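Local coordinates for GCN5-related N-acetyltransferase (Kribbella flavida, PDB 4MY3) that is a GNAT-family N-acetyltransferase that transfers acetyl groups from acetyl-CoA to amino groups, possibly those of aminoglycosides, at the interface of chains A and B. Coordinates in Å, arbitrary orientation; residue numbers count along the deposited sequence, not the author numbering. Chains: chain A/B, GCN5-related N-acetyltransferase.

The interface of chains A and B. Residues chain A 272-275; chain B 275-278.
A:Ala275 and B:Ala275 pair with each other across the two-fold that relates chains A and B, where strand 274-284 of each chain runs antiparallel to its copy. A:Ala275 N donates to B:Ala275 O at 3.0 Å, and B:Ala275 N returns a bond of 2.9 Å to A:Ala275 O. One register further, B:Val277 N gives its hydrogen to A:Lys273 O at 2.7 Å. Beyond it a water continues the ladder, bridging A:Asp272 O and B:Val277 O, though A:Asp272 is poorly ordered.

On one side of this ribbon, the side chain of A:Lys273 lies between B:His276 and B:Gln278. From CB, with CG anti to the backbone N (chi1 179°), it heads toward chain B; CG meets CB of B:His276 at 3.9 Å. CD rests against CG of B:Gln278 at 3.8 Å, the two chains side by side and pointing the same way. A bend at chi3 (67°) then swings CE over the imidazole of B:His276, 4.1 Å above the centre of one face. NZ stops 4.6 Å from B:His276 ND1, not in contact; if it is charged it may make a protonated ring somewhat less favourable. An alanine in place of A:Lys273 would keep the backbone bond but would probably leave that imidazole face and the flank of B:Gln278 without their aliphatic cover. On the opposite side, A:Ala275 CB touches B:Val277 CG2 at 4.1 Å. With its symmetry twin, the patch stitches the two strands together through main-chain bonds and light apolar packing, and may help hold neighbouring subunits together in the hexameric assembly.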
# COMPACT_ATOMS: atom_id res chain seq x y z
N ASP A 272 17.21 5.78 9.89
CA ASP A 272 16.69 4.92 8.83
C ASP A 272 17.34 5.28 7.48
O ASP A 272 17.60 6.44 7.20
CB ASP A 272 15.15 5.03 8.70
CG ASP A 272 14.39 4.43 9.91
OD1 ASP A 272 14.99 3.71 10.76
OD2 ASP A 272 13.17 4.69 10.01
N LYS A 273 17.58 4.27 6.66
CA LYS A 273 18.13 4.46 5.33
C LYS A 273 17.28 5.41 4.49
O LYS A 273 17.79 6.13 3.62
CB LYS A 273 18.24 3.10 4.63
CG LYS A 273 18.78 3.18 3.24
CD LYS A 273 19.13 1.82 2.72
CE LYS A 273 17.91 0.97 2.53
NZ LYS A 273 18.36 -0.36 2.07
N GLN A 274 15.98 5.40 4.78
CA GLN A 274 15.00 6.18 4.03
C GLN A 274 14.95 7.59 4.57
O GLN A 274 14.54 7.82 5.69
CB GLN A 274 13.61 5.52 4.10
CG GLN A 274 13.52 4.07 3.55
CD GLN A 274 14.05 2.98 4.53
OE1 GLN A 274 14.29 3.23 5.72
NE2 GLN A 274 14.23 1.77 4.00
N ALA A 275 15.36 8.55 3.76
CA ALA A 275 15.34 9.93 4.22
C ALA A 275 14.78 10.91 3.16
O ALA A 275 14.71 10.58 1.98
CB ALA A 275 16.74 10.35 4.70
N ALA B 275 14.92 9.34 -0.65
CA ALA B 275 16.25 8.87 -1.05
C ALA B 275 16.84 7.91 -0.04
O ALA B 275 16.30 7.74 1.05
CB ALA B 275 17.19 10.05 -1.29
N HIS B 276 17.96 7.27 -0.41
CA HIS B 276 18.64 6.36 0.51
C HIS B 276 19.92 6.98 1.05
O HIS B 276 20.80 7.36 0.29
CB HIS B 276 18.98 5.05 -0.18
CG HIS B 276 17.79 4.18 -0.43
ND1 HIS B 276 17.89 2.97 -1.07
CD2 HIS B 276 16.48 4.36 -0.15
CE1 HIS B 276 16.68 2.42 -1.16
NE2 HIS B 276 15.81 3.25 -0.61
N VAL B 277 20.02 7.07 2.37
CA VAL B 277 21.25 7.57 3.00
C VAL B 277 21.82 6.56 4.00
O VAL B 277 21.24 6.32 5.05
CB VAL B 277 21.03 8.94 3.67
CG1 VAL B 277 22.37 9.56 4.08
CG2 VAL B 277 20.29 9.89 2.74
N GLN B 278 22.95 5.95 3.64
CA GLN B 278 23.64 4.97 4.47
C GLN B 278 24.95 5.55 4.99
O GLN B 278 25.51 6.46 4.38
CB GLN B 278 23.95 3.70 3.67
CG GLN B 278 22.77 2.81 3.44
CD GLN B 278 23.03 1.75 2.37
OE1 GLN B 278 23.42 2.07 1.26
NE2 GLN B 278 22.80 0.48 2.72
O HOH W 1 20.00 8.25 6.82